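Local coordinates for dTDP-4-dehydrorhamnose 3-epimerase (Streptomyces niveus, PDB 2C0Z), which catalyses the 3-epimerisation of a dTDP-linked 4-keto-6-deoxy sugar in the pathway to the aminocoumarin antibiotic novobiocin, acting together with the methyltransferase NovU, at residues P25-D30 and V34-Y39; D42-A47 and A119-E124; G69-D74 and S174-D179; H128-I133 and A137-L142. All blocks are in the same frame, centred on the assembly; numbering follows the deposited sequence. Where two conformers were deposited one is given.

From the N terminus, contact 1 closes first, a tight hairpin joining strands 20-30 and 33-40. The chain passes straight on into helix 41-48, where Y39 of contact 1 packs against F44 of contact 2; that contact closes only when strand 119-122 lies down beside strand 20-30. Contact 3 opens at strand 67-73, before contact 2 has closed, and ends at helix 175-178, so the two cross. Contact 4, the short connection between strands 126-132 and 136-143, falls wholly within the span of contact 3 and joins the two sheets of the cupin fold. W38 packs on C140 and L142, linking contacts 1 and 4, while H71 of contact 3 adjoins H128 of contact 4.

Contact 1 of 4, residues P25-D30 and V34-Y39; sequences PEQRAD and VFLDWY
E26 and D37 face each other as a hydrogen-bonded antiparallel pair: E26 N donates a hydrogen bond to D37 O at 3.0 Å, and D37 N donates one to E26 O at 2.8 Å. Two residues on, R28 and F35 repeat the exchange more straightly, R28 N reaching F35 O at 2.9 Å with 168° at the hydrogen. Between these rungs, Q27 CA and L36 CA direct their hydrogens at F35 O and E26 O. The side chains of E26 and D37 rise together from one face; in one D37 conformer OE1 of E26 lies 2.9 Å from OD2 of D37, two acceptors with their carboxylate planes nearly perpendicular. On that face F35 CD2 lies over one face of the R28 guanidinium, toward its rim, 3.9 Å from NH2, the two planes being 32° apart. The other face carries Q27, whose extended chain brings OE1 to V34 CG1 and L36 CD2, while its NE2 is bonded to R6 O. L36 O accepts from N58 ND2 of the second subunit, whose strand continues the sheet beside 34-39. The ladder thus satisfies the backbone N and O of E26, R28, F35 and D37, leaving D37, a substrate-binding residue by similarity, with its carboxylate beside that of E26.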
loop_
_atom_site.group_PDB
_atom_site.type_symbol
_atom_site.label_atom_id
_atom_site.label_comp_id
_atom_site.label_asym_id
_atom_site.label_seq_id
_atom_site.Cartn_x
_atom_site.Cartn_y
_atom_site.Cartn_z
ATOM N N PRO A 25 2.693 -10.472 8.240
ATOM C CA PRO A 25 2.268 -10.819 6.882
ATOM C C PRO A 25 2.437 -12.313 6.586
ATOM O O PRO A 25 3.153 -13.011 7.306
ATOM C CB PRO A 25 3.217 -10.002 6.007
ATOM C CG PRO A 25 4.478 -9.953 6.819
ATOM C CD PRO A 25 3.990 -9.778 8.232
ATOM N N GLU A 26 1.778 -12.778 5.536
ATOM C CA GLU A 26 2.139 -14.049 4.911
ATOM C C GLU A 26 3.273 -13.724 3.941
ATOM O O GLU A 26 3.094 -12.974 3.008
ATOM C CB GLU A 26 0.965 -14.675 4.159
ATOM C CG GLU A 26 1.345 -16.048 3.596
ATOM C CD GLU A 26 0.289 -16.694 2.726
ATOM O OE1 GLU A 26 -0.793 -16.106 2.544
ATOM O OE2 GLU A 26 0.549 -17.837 2.227
ATOM N N GLN A 27 4.459 -14.257 4.199
ATOM C CA GLN A 27 5.662 -13.875 3.451
ATOM C C GLN A 27 6.457 -15.112 3.026
ATOM O O GLN A 27 6.595 -16.063 3.800
ATOM C CB GLN A 27 6.539 -13.002 4.364
ATOM C CG GLN A 27 7.893 -12.554 3.753
ATOM C CD GLN A 27 8.515 -11.382 4.498
ATOM O OE1 GLN A 27 8.428 -10.246 4.031
ATOM N NE2 GLN A 27 9.131 -11.641 5.638
ATOM N N ARG A 28 6.961 -15.078 1.792
ATOM C CA ARG A 28 7.878 -16.054 1.273
ATOM C C ARG A 28 8.996 -15.349 0.546
ATOM O O ARG A 28 8.824 -14.235 0.016
ATOM C CB ARG A 28 7.211 -17.038 0.325
ATOM C CG ARG A 28 6.691 -16.516 -0.954
ATOM C CD ARG A 28 6.041 -17.615 -1.844
ATOM N NE ARG A 28 5.717 -17.087 -3.178
ATOM C CZ ARG A 28 4.486 -16.858 -3.650
ATOM N NH1 ARG A 28 3.401 -17.104 -2.915
ATOM N NH2 ARG A 28 4.330 -16.378 -4.884
ATOM N N ALA A 29 10.146 -16.017 0.506
ATOM C CA ALA A 29 11.262 -15.520 -0.275
ATOM C C ALA A 29 11.846 -16.641 -1.180
ATOM O O ALA A 29 11.803 -17.831 -0.831
ATOM C CB ALA A 29 12.286 -14.946 0.636
ATOM N N ASP A 30 12.336 -16.263 -2.360
ATOM C CA ASP A 30 13.098 -17.183 -3.245
ATOM C C ASP A 30 14.208 -16.400 -3.947
ATOM O O ASP A 30 14.355 -15.234 -3.715
ATOM C CB ASP A 30 12.140 -17.901 -4.205
ATOM C CG ASP A 30 11.487 -16.974 -5.217
ATOM O OD1 ASP A 30 12.105 -15.989 -5.664
ATOM O OD2 ASP A 30 10.338 -17.186 -5.641
ATOM N N VAL A 34 10.966 -11.454 -2.951
ATOM C CA VAL A 34 10.142 -11.644 -1.764
ATOM C C VAL A 34 8.719 -11.325 -2.159
ATOM O O VAL A 34 8.493 -10.387 -2.907
ATOM C CB VAL A 34 10.602 -10.691 -0.660
ATOM C CG1 VAL A 34 9.777 -10.868 0.607
ATOM C CG2 VAL A 34 12.066 -10.901 -0.346
ATOM N N PHE A 35 7.773 -12.117 -1.669
ATOM C CA PHE A 35 6.359 -11.891 -1.896
ATOM C C PHE A 35 5.596 -12.010 -0.613
ATOM O O PHE A 35 5.764 -12.962 0.146
ATOM C CB PHE A 35 5.812 -12.886 -2.909
ATOM C CG PHE A 35 4.447 -12.448 -3.449
ATOM C CD1 PHE A 35 4.316 -11.342 -4.269
ATOM C CD2 PHE A 35 3.288 -13.094 -3.027
ATOM C CE1 PHE A 35 3.053 -10.909 -4.711
ATOM C CE2 PHE A 35 2.019 -12.685 -3.469
ATOM C CZ PHE A 35 1.897 -11.595 -4.306
ATOM N N LEU A 36 4.737 -11.048 -0.367
ATOM C CA LEU A 36 3.925 -11.109 0.826
ATOM C C LEU A 36 2.532 -10.556 0.668
ATOM O O LEU A 36 2.284 -9.666 -0.129
ATOM C CB LEU A 36 4.630 -10.414 1.982
ATOM C CG LEU A 36 5.023 -8.961 1.800
ATOM C CD1 LEU A 36 4.924 -8.245 3.134
ATOM C CD2 LEU A 36 6.443 -8.831 1.176
ATOM N N ASP A 37 1.646 -11.078 1.498
ATOM C CA ASP A 37 0.272 -10.597 1.702
ATOM C C ASP A 37 0.328 -9.815 3.011
ATOM O O ASP A 37 0.598 -10.401 4.067
ATOM C CB ASP A 37 -0.780 -11.712 1.899
ATOM C CG ASP A 37 -0.900 -12.677 0.730
ATOM O OD1 ASP A 37 -0.554 -12.336 -0.402
ATOM O OD2 ASP A 37 -1.362 -13.840 0.878
ATOM N N TRP A 38 0.087 -8.510 2.968
ATOM C CA TRP A 38 0.079 -7.702 4.188
ATOM C C TRP A 38 -1.303 -7.240 4.670
ATOM O O TRP A 38 -1.401 -6.654 5.747
ATOM C CB TRP A 38 1.045 -6.509 4.116
ATOM C CG TRP A 38 0.802 -5.478 3.081
ATOM C CD1 TRP A 38 1.006 -5.591 1.745
ATOM C CD2 TRP A 38 0.356 -4.147 3.299
ATOM N NE1 TRP A 38 0.735 -4.402 1.118
ATOM C CE2 TRP A 38 0.319 -3.497 2.053
ATOM C CE3 TRP A 38 -0.007 -3.420 4.433
ATOM C CZ2 TRP A 38 -0.093 -2.160 1.911
ATOM C CZ3 TRP A 38 -0.416 -2.109 4.283
ATOM C CH2 TRP A 38 -0.438 -1.486 3.044
ATOM N N TYR A 39 -2.342 -7.492 3.860
ATOM C CA TYR A 39 -3.740 -7.316 4.287
ATOM C C TYR A 39 -4.554 -8.389 3.599
ATOM O O TYR A 39 -4.385 -8.625 2.409
ATOM C CB TYR A 39 -4.312 -5.944 3.852
ATOM C CG TYR A 39 -5.788 -5.808 4.186
ATOM C CD1 TYR A 39 -6.198 -5.470 5.476
ATOM C CD2 TYR A 39 -6.766 -6.100 3.246
ATOM C CE1 TYR A 39 -7.565 -5.397 5.800
ATOM C CE2 TYR A 39 -8.093 -6.049 3.562
ATOM C CZ TYR A 39 -8.488 -5.695 4.852
ATOM O OH TYR A 39 -9.840 -5.634 5.169
#

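Contact 2 of 4, residues D42-A47 and A119-E124; sequences DRFAEA and AVYLSE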
loop_
_atom_site.group_PDB
_atom_site.type_symbol
_atom_site.label_atom_id
_atom_site.label_comp_id
_atom_site.label_asym_id
_atom_site.label_seq_id
_atom_site.Cartn_x
_atom_site.Cartn_y
_atom_site.Cartn_z
ATOM N N ASP A 42 -10.518 -11.519 4.782
ATOM C CA ASP A 42 -11.168 -12.551 5.601
ATOM C C ASP A 42 -10.485 -12.660 6.956
ATOM O O ASP A 42 -11.159 -12.698 8.015
ATOM C CB ASP A 42 -11.205 -13.891 4.886
ATOM C CG ASP A 42 -11.916 -13.831 3.560
ATOM O OD1 ASP A 42 -12.925 -13.105 3.429
ATOM O OD2 ASP A 42 -11.525 -14.511 2.608
ATOM N N ARG A 43 -9.149 -12.648 6.941
ATOM C CA ARG A 43 -8.385 -12.674 8.188
ATOM C C ARG A 43 -8.673 -11.438 9.039
ATOM O O ARG A 43 -8.892 -11.520 10.253
ATOM C CB ARG A 43 -6.896 -12.784 7.918
ATOM C CG ARG A 43 -6.529 -14.058 7.185
ATOM C CD ARG A 43 -6.776 -15.354 7.935
ATOM N NE ARG A 43 -6.169 -15.350 9.260
ATOM C CZ ARG A 43 -4.891 -15.643 9.511
ATOM N NH1 ARG A 43 -4.069 -15.982 8.543
ATOM N NH2 ARG A 43 -4.433 -15.575 10.750
ATOM N N PHE A 44 -8.626 -10.277 8.411
ATOM C CA PHE A 44 -8.868 -9.026 9.102
ATOM C C PHE A 44 -10.280 -8.864 9.649
ATOM O O PHE A 44 -10.444 -8.505 10.812
ATOM C CB PHE A 44 -8.559 -7.842 8.173
ATOM C CG PHE A 44 -8.685 -6.520 8.841
ATOM C CD1 PHE A 44 -7.588 -5.935 9.460
ATOM C CD2 PHE A 44 -9.890 -5.823 8.807
ATOM C CE1 PHE A 44 -7.711 -4.697 10.077
ATOM C CE2 PHE A 44 -10.012 -4.593 9.437
ATOM C CZ PHE A 44 -8.917 -4.039 10.063
ATOM N N ALA A 45 -11.284 -9.122 8.823
ATOM C CA ALA A 45 -12.669 -8.909 9.238
ATOM C C ALA A 45 -13.010 -9.843 10.378
ATOM O O ALA A 45 -13.751 -9.454 11.281
ATOM C CB ALA A 45 -13.633 -9.104 8.107
ATOM N N GLU A 46 -12.446 -11.048 10.383
ATOM C CA GLU A 46 -12.745 -11.976 11.480
ATOM C C GLU A 46 -12.182 -11.462 12.807
ATOM O O GLU A 46 -12.864 -11.459 13.846
ATOM C CB GLU A 46 -12.187 -13.368 11.168
ATOM N N ALA A 47 -10.953 -10.954 12.763
ATOM C CA ALA A 47 -10.259 -10.501 13.961
ATOM C C ALA A 47 -10.805 -9.188 14.478
ATOM O O ALA A 47 -11.106 -9.049 15.660
ATOM C CB ALA A 47 -8.780 -10.398 13.680
ATOM N N ALA A 119 2.512 -4.851 10.029
ATOM C CA ALA A 119 1.588 -3.742 9.898
ATOM C C ALA A 119 0.911 -3.534 11.259
ATOM O O ALA A 119 0.808 -4.467 12.057
ATOM C CB ALA A 119 0.567 -4.002 8.812
ATOM N N VAL A 120 0.454 -2.309 11.492
ATOM C CA VAL A 120 -0.334 -1.991 12.652
ATOM C C VAL A 120 -1.653 -1.415 12.206
ATOM O O VAL A 120 -1.686 -0.534 11.350
ATOM C CB VAL A 120 0.405 -1.023 13.603
ATOM C CG1 VAL A 120 -0.503 -0.501 14.682
ATOM C CG2 VAL A 120 1.592 -1.685 14.246
ATOM N N TYR A 121 -2.746 -1.929 12.782
ATOM C CA TYR A 121 -4.075 -1.386 12.600
ATOM C C TYR A 121 -4.451 -0.640 13.869
ATOM O O TYR A 121 -4.325 -1.159 14.973
ATOM C CB TYR A 121 -5.091 -2.478 12.323
ATOM C CG TYR A 121 -6.512 -1.982 12.386
ATOM C CD1 TYR A 121 -7.025 -1.193 11.362
ATOM C CD2 TYR A 121 -7.340 -2.279 13.460
ATOM C CE1 TYR A 121 -8.317 -0.710 11.405
ATOM C CE2 TYR A 121 -8.637 -1.786 13.499
ATOM C CZ TYR A 121 -9.104 -1.000 12.467
ATOM O OH TYR A 121 -10.419 -0.520 12.473
ATOM N N LEU A 122 -4.901 0.581 13.693
ATOM C CA LEU A 122 -5.392 1.386 14.811
ATOM C C LEU A 122 -6.772 1.918 14.540
ATOM O O LEU A 122 -7.059 2.426 13.463
ATOM C CB LEU A 122 -4.439 2.511 15.175
ATOM C CG LEU A 122 -3.950 3.433 14.090
ATOM C CD1 LEU A 122 -3.708 4.822 14.629
ATOM C CD2 LEU A 122 -2.663 2.899 13.470
ATOM N N SER A 123 -7.632 1.738 15.525
ATOM C CA SER A 123 -9.022 2.121 15.438
ATOM C C SER A 123 -9.228 3.622 15.693
ATOM O O SER A 123 -8.298 4.375 15.965
ATOM C CB SER A 123 -9.822 1.354 16.518
ATOM O OG SER A 123 -9.796 -0.043 16.333
ATOM N N GLU A 124 -10.484 4.042 15.628
ATOM C CA GLU A 124 -10.842 5.430 15.837
ATOM C C GLU A 124 -10.451 5.910 17.235
ATOM O O GLU A 124 -10.494 5.165 18.225
ATOM C CB GLU A 124 -12.349 5.616 15.619
ATOM C CG GLU A 124 -12.871 5.215 14.253
ATOM C CD GLU A 124 -13.080 3.708 13.986
ATOM O OE1 GLU A 124 -12.786 2.792 14.821
ATOM O OE2 GLU A 124 -13.541 3.426 12.848
#
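F44 of the helix points its ring edge into the face of Y121 on strand 119-122, a T-shaped pair with planes at 87° and centroids 4.9 Å apart. The leading atom is F44 CZ, which stands above the middle of the tyrosine ring and comes to 3.6 Å from Y121 CE1. Its neighbour F44 CE1 leans toward the root of the same ring, 3.8 Å from Y121 CG. Both side chains leave the backbone with CG opposite N (chi1 -176° for F44 and 169° for Y121), which lets them span the 9.7 Å between their CA atoms and meet at about a right angle. The backbone N of S123 lies over the far face of the tyrosine, offset toward the rim.

In the next shell, Y39 meets the phenylalanine ring obliquely, and L12 and L52 pack against F44. L52 also touches Y121, as do W21 and I23 of strand 20-30 and Y82 of strand 81-87. The strand itself is held by backbone hydrogen bonds from Y121 to W21 and from L122 to K81, while the helix is tied to the N-terminal region by R43 NH2, bonded to M10 O. Between the two segments only the buried F44-Y121 ring pair makes contact, with no hydrogen bond, the C-H edge of F44 probably drawn to the electron-rich face of Y121.

Contact 3 of 4, residues G69-D74 and S174-D179; sequences GIHFVD and SPRDQD. With SO4 (sulfate ion), chain B.
H71 projects from strand 67-73 toward the short helix 175-178, and its ring is engaged on both faces and at one edge. Its CB comes to 4.0 Å from R176 NH2. Chi1 of -61° sets CG beside the backbone N, and from there the ring lies flat under the R176 guanidinium, with planes 6° apart and centres 3.5 Å apart. CG and CD2 sit beneath NH2, CD2 at 3.4 Å from it; ND1 lies between NH1 and NH2, CE1 beneath CZ and NH1, and NE2 falls beneath CZ. On the opposite face G69 CA approaches the rim. At the tip, NE2 donates to D177 OD1 at 2.6 Å, nearly straight at 172° and on the syn side of the carboxylate. D177 is itself fixed, since G69 N bonds its OD2 at 3.0 Å from above the carboxylate plane, and D177 N is capped by S174 OG. That hydroxyl also gives a hydrogen bond, at 2.8 Å, to O4 of a sulfate ion, probably from the crystallisation liquor. R176 NH1 pairs with E152, which like R176 is a substrate-binding residue by similarity. As in the RmlC family, a histidine held by a carboxylate marks the epimerase site, in which H71 is probably the proton acceptor.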
loop_
_atom_site.group_PDB
_atom_site.type_symbol
_atom_site.label_atom_id
_atom_site.label_comp_id
_atom_site.label_asym_id
_atom_site.label_seq_id
_atom_site.Cartn_x
_atom_site.Cartn_y
_atom_site.Cartn_z
ATOM N N GLY A 69 3.993 13.319 14.425
ATOM C CA GLY A 69 2.876 12.913 15.240
ATOM C C GLY A 69 2.705 13.876 16.401
ATOM O O GLY A 69 3.384 14.918 16.411
ATOM N N ILE A 70 1.859 13.570 17.383
ATOM C CA ILE A 70 0.922 12.430 17.438
ATOM C C ILE A 70 -0.395 12.902 16.834
ATOM O O ILE A 70 -1.024 13.824 17.356
ATOM C CB ILE A 70 0.706 11.987 18.906
ATOM C CG1 ILE A 70 2.026 11.577 19.571
ATOM C CG2 ILE A 70 -0.371 10.891 18.974
ATOM C CD1 ILE A 70 2.803 10.476 18.870
ATOM N N HIS A 71 -0.792 12.315 15.715
ATOM C CA HIS A 71 -1.949 12.798 14.950
ATOM C C HIS A 71 -3.150 11.906 15.157
ATOM O O HIS A 71 -3.007 10.725 15.356
ATOM C CB HIS A 71 -1.586 12.890 13.483
ATOM C CG HIS A 71 -0.461 13.842 13.210
ATOM N ND1 HIS A 71 0.253 13.842 12.034
ATOM C CD2 HIS A 71 0.074 14.815 13.983
ATOM C CE1 HIS A 71 1.188 14.777 12.106
ATOM N NE2 HIS A 71 1.105 15.378 13.277
ATOM N N PHE A 72 -4.336 12.489 15.086
ATOM C CA PHE A 72 -5.592 11.765 15.211
ATOM C C PHE A 72 -6.689 12.515 14.505
ATOM O O PHE A 72 -6.528 13.682 14.131
ATOM C CB PHE A 72 -5.988 11.517 16.677
ATOM C CG PHE A 72 -6.357 12.767 17.427
ATOM C CD1 PHE A 72 -5.377 13.605 17.918
ATOM C CD2 PHE A 72 -7.687 13.119 17.607
ATOM C CE1 PHE A 72 -5.684 14.749 18.607
ATOM C CE2 PHE A 72 -8.003 14.280 18.300
ATOM C CZ PHE A 72 -6.977 15.095 18.793
ATOM N N VAL A 73 -7.808 11.824 14.348
ATOM C CA VAL A 73 -9.011 12.388 13.747
ATOM C C VAL A 73 -10.154 12.393 14.770
ATOM O O VAL A 73 -10.390 11.417 15.491
ATOM C CB VAL A 73 -9.390 11.606 12.460
ATOM C CG1 VAL A 73 -10.720 12.074 11.936
ATOM C CG2 VAL A 73 -8.284 11.752 11.398
ATOM N N ASP A 74 -10.874 13.515 14.834
ATOM C CA ASP A 74 -12.012 13.641 15.726
ATOM C C ASP A 74 -13.000 12.504 15.557
ATOM O O ASP A 74 -13.205 12.013 14.440
ATOM C CB ASP A 74 -12.771 14.959 15.440
ATOM C CG ASP A 74 -11.935 16.184 15.694
ATOM O OD1 ASP A 74 -10.890 16.079 16.365
ATOM O OD2 ASP A 74 -12.212 17.304 15.220
ATOM N N SER A 174 8.256 19.032 12.539
ATOM C CA SER A 174 7.684 20.043 11.673
ATOM C C SER A 174 7.122 21.162 12.552
ATOM O O SER A 174 6.858 20.933 13.731
ATOM C CB SER A 174 6.548 19.449 10.861
ATOM O OG SER A 174 5.462 19.101 11.725
ATOM N N PRO A 175 6.919 22.353 12.001
ATOM C CA PRO A 175 6.320 23.438 12.786
ATOM C C PRO A 175 4.982 23.016 13.396
ATOM O O PRO A 175 4.722 23.293 14.579
ATOM C CB PRO A 175 6.174 24.575 11.753
ATOM C CG PRO A 175 7.230 24.292 10.746
ATOM C CD PRO A 175 7.291 22.790 10.635
ATOM N N ARG A 176 4.172 22.293 12.628
ATOM C CA ARG A 176 2.882 21.805 13.108
ATOM C C ARG A 176 3.067 21.001 14.403
ATOM O O ARG A 176 2.352 21.223 15.369
ATOM C CB ARG A 176 2.201 20.956 12.047
ATOM C CG ARG A 176 1.076 20.099 12.546
ATOM C CD ARG A 176 0.604 19.000 11.619
ATOM N NE ARG A 176 -0.477 18.257 12.273
ATOM C CZ ARG A 176 -1.219 17.330 11.686
ATOM N NH1 ARG A 176 -1.001 17.012 10.417
ATOM N NH2 ARG A 176 -2.182 16.717 12.375
ATOM N N ASP A 177 3.984 20.042 14.421
ATOM C CA ASP A 177 4.121 19.183 15.601
ATOM C C ASP A 177 4.831 19.888 16.762
ATOM O O ASP A 177 4.531 19.629 17.920
ATOM C CB ASP A 177 4.810 17.868 15.228
ATOM C CG ASP A 177 3.983 17.028 14.301
ATOM O OD1 ASP A 177 2.735 17.192 14.275
ATOM O OD2 ASP A 177 4.492 16.157 13.531
ATOM N N GLN A 178 5.723 20.823 16.443
ATOM C CA GLN A 178 6.404 21.625 17.462
ATOM C C GLN A 178 5.386 22.488 18.205
ATOM O O GLN A 178 5.532 22.724 19.403
ATOM C CB GLN A 178 7.448 22.555 16.819
ATOM C CG GLN A 178 8.717 21.921 16.355
ATOM C CD GLN A 178 9.696 22.949 15.761
ATOM O OE1 GLN A 178 9.955 23.985 16.376
ATOM N NE2 GLN A 178 10.231 22.660 14.580
ATOM N N ASP A 179 4.363 22.938 17.488
ATOM C CA ASP A 179 3.376 23.887 18.015
ATOM C C ASP A 179 2.128 23.205 18.590
ATOM O O ASP A 179 1.224 23.863 19.105
ATOM C CB ASP A 179 2.946 24.870 16.919
ATOM C CG ASP A 179 4.076 25.801 16.494
ATOM O OD1 ASP A 179 5.111 25.893 17.193
ATOM O OD2 ASP A 179 4.007 26.468 15.453
HETATM S S SO4 B . 3.393 18.605 8.396
HETATM O O1 SO4 B . 2.166 17.992 7.882
HETATM O O2 SO4 B . 4.522 18.241 7.524
HETATM O O3 SO4 B . 3.184 20.059 8.419
HETATM O O4 SO4 B . 3.628 18.150 9.777
#

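Contact 4 of 4, residues H128-I133 and A137-L142; sequences HGFCAI and ATLCYL
L139 and F130 make the central apolar contact, approaching from opposite directions. The methyl CD1 of L139 stands over the middle of the F130 ring, 3.4 Å from its centroid and only 7° off the ring normal, a CH-pi interaction. F130 takes chi1 of 69°, placing CG between its own backbone N and carbonyl carbon and turning one ring face toward the leucine. Near the connecting turn, the methyl groups A132 CB and A137 CB meet at 4.0 Å, where the two strands come closest.

Aromatic contacts follow at the other end. Y141 crosses F130 at about a right angle, its hydroxyl OH lying 3.3 Å from F130 CE1 in an oblique approach. The Y141 ring presents its edge to H128, with CE2 at 3.9 Å from H128 CE1.

Polar ends are satisfied outside these two strands: Y141 OH is hydrogen-bonded to S60 OG and H128 NE2 to D92 OD1. Those bonds would help to orient two residues of the active site, where by similarity Y141 is the proton donor and H128 binds substrate.

The strands run antiparallel, at 153°, but share no backbone hydrogen bonds: their CA atoms diverge from 5.7 Å at A132 and A137 to 11.3 Å at H128 and Y141. Each belongs to a different sheet of the cupin barrel. Strand 126-132 lies between 67-73 and 89-96, strand 136-143 lies between 56-63 and 81-87, and the side chains of F130, L139 and Y141 fill the interior between them.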
loop_
_atom_site.group_PDB
_atom_site.type_symbol
_atom_site.label_atom_id
_atom_site.label_comp_id
_atom_site.label_asym_id
_atom_site.label_seq_id
_atom_site.Cartn_x
_atom_site.Cartn_y
_atom_site.Cartn_z
ATOM N N HIS A 128 -1.374 8.509 16.331
ATOM C CA HIS A 128 -0.291 7.831 15.634
ATOM C C HIS A 128 0.884 8.778 15.469
ATOM O O HIS A 128 0.739 9.957 15.133
ATOM C CB HIS A 128 -0.775 7.326 14.279
ATOM C CG HIS A 128 0.288 6.622 13.499
ATOM N ND1 HIS A 128 0.840 7.152 12.350
ATOM C CD2 HIS A 128 0.925 5.444 13.720
ATOM C CE1 HIS A 128 1.784 6.335 11.909
ATOM N NE2 HIS A 128 1.858 5.293 12.721
ATOM N N GLY A 129 2.066 8.232 15.616
ATOM C CA GLY A 129 3.294 8.913 15.307
ATOM C C GLY A 129 4.391 7.921 14.969
ATOM O O GLY A 129 4.237 6.704 15.130
ATOM N N PHE A 130 5.525 8.437 14.504
ATOM C CA PHE A 130 6.663 7.566 14.249
ATOM C C PHE A 130 7.952 8.355 14.158
ATOM O O PHE A 130 7.942 9.567 13.957
ATOM C CB PHE A 130 6.458 6.784 12.939
ATOM C CG PHE A 130 6.508 7.631 11.714
ATOM C CD1 PHE A 130 5.381 8.282 11.258
ATOM C CD2 PHE A 130 7.674 7.717 10.970
ATOM C CE1 PHE A 130 5.405 9.043 10.096
ATOM C CE2 PHE A 130 7.717 8.486 9.794
ATOM C CZ PHE A 130 6.570 9.146 9.366
ATOM N N CYS A 131 9.055 7.622 14.261
ATOM C CA CYS A 131 10.407 8.149 14.096
ATOM C C CYS A 131 11.110 7.267 13.052
ATOM O O CYS A 131 11.184 6.073 13.245
ATOM C CB CYS A 131 11.157 8.030 15.416
ATOM S SG CYS A 131 12.796 8.734 15.354
ATOM N N ALA A 132 11.680 7.843 12.002
ATOM C CA ALA A 132 12.516 7.101 11.069
ATOM C C ALA A 132 13.832 6.692 11.731
ATOM O O ALA A 132 14.543 7.544 12.253
ATOM C CB ALA A 132 12.795 7.931 9.835
ATOM N N ILE A 133 14.138 5.398 11.699
ATOM C CA ILE A 133 15.364 4.830 12.244
ATOM C C ILE A 133 16.425 4.770 11.154
ATOM O O ILE A 133 17.619 5.079 11.384
ATOM C CB ILE A 133 15.093 3.393 12.775
ATOM C CG1 ILE A 133 14.157 3.388 13.973
ATOM C CG2 ILE A 133 16.407 2.687 13.098
ATOM C CD1 ILE A 133 13.593 1.959 14.266
ATOM N N ALA A 137 13.020 6.475 5.446
ATOM C CA ALA A 137 12.024 5.395 5.650
ATOM C C ALA A 137 10.713 5.746 4.967
ATOM O O ALA A 137 10.292 6.891 4.996
ATOM C CB ALA A 137 11.777 5.185 7.126
ATOM N N THR A 138 10.058 4.749 4.373
ATOM C CA THR A 138 8.815 4.950 3.658
ATOM C C THR A 138 7.683 4.156 4.306
ATOM O O THR A 138 7.771 2.930 4.421
ATOM C CB THR A 138 8.995 4.449 2.204
ATOM O OG1 THR A 138 10.114 5.122 1.587
ATOM C CG2 THR A 138 7.761 4.783 1.361
ATOM N N LEU A 139 6.648 4.861 4.749
ATOM C CA LEU A 139 5.454 4.265 5.318
ATOM C C LEU A 139 4.344 4.296 4.283
ATOM O O LEU A 139 4.240 5.242 3.504
ATOM C CB LEU A 139 4.996 5.020 6.562
ATOM C CG LEU A 139 5.932 4.925 7.730
ATOM C CD1 LEU A 139 5.273 5.634 8.896
ATOM C CD2 LEU A 139 6.219 3.491 8.047
ATOM N N CYS A 140 3.539 3.232 4.257
ATOM C CA CYS A 140 2.338 3.159 3.463
ATOM C C CYS A 140 1.157 3.010 4.408
ATOM O O CYS A 140 1.220 2.210 5.362
ATOM C CB CYS A 140 2.422 1.972 2.509
ATOM S SG CYS A 140 1.026 1.828 1.396
ATOM N N TYR A 141 0.105 3.783 4.189
ATOM C CA TYR A 141 -1.033 3.844 5.095
ATOM C C TYR A 141 -2.288 3.607 4.281
ATOM O O TYR A 141 -2.446 4.200 3.210
ATOM C CB TYR A 141 -1.215 5.269 5.722
ATOM C CG TYR A 141 -0.032 6.006 6.281
ATOM C CD1 TYR A 141 0.939 6.515 5.443
ATOM C CD2 TYR A 141 0.067 6.266 7.639
ATOM C CE1 TYR A 141 2.009 7.250 5.931
ATOM C CE2 TYR A 141 1.137 7.002 8.148
ATOM C CZ TYR A 141 2.103 7.482 7.286
ATOM O OH TYR A 141 3.190 8.210 7.754
ATOM N N LEU A 142 -3.171 2.758 4.777
ATOM C CA LEU A 142 -4.534 2.648 4.279
ATOM C C LEU A 142 -5.468 3.206 5.349
ATOM O O LEU A 142 -5.356 2.830 6.530
ATOM C CB LEU A 142 -4.882 1.209 3.967
ATOM C CG LEU A 142 -3.838 0.408 3.177
ATOM C CD1 LEU A 142 -4.309 -1.029 2.979
ATOM C CD2 LEU A 142 -3.550 1.049 1.845
#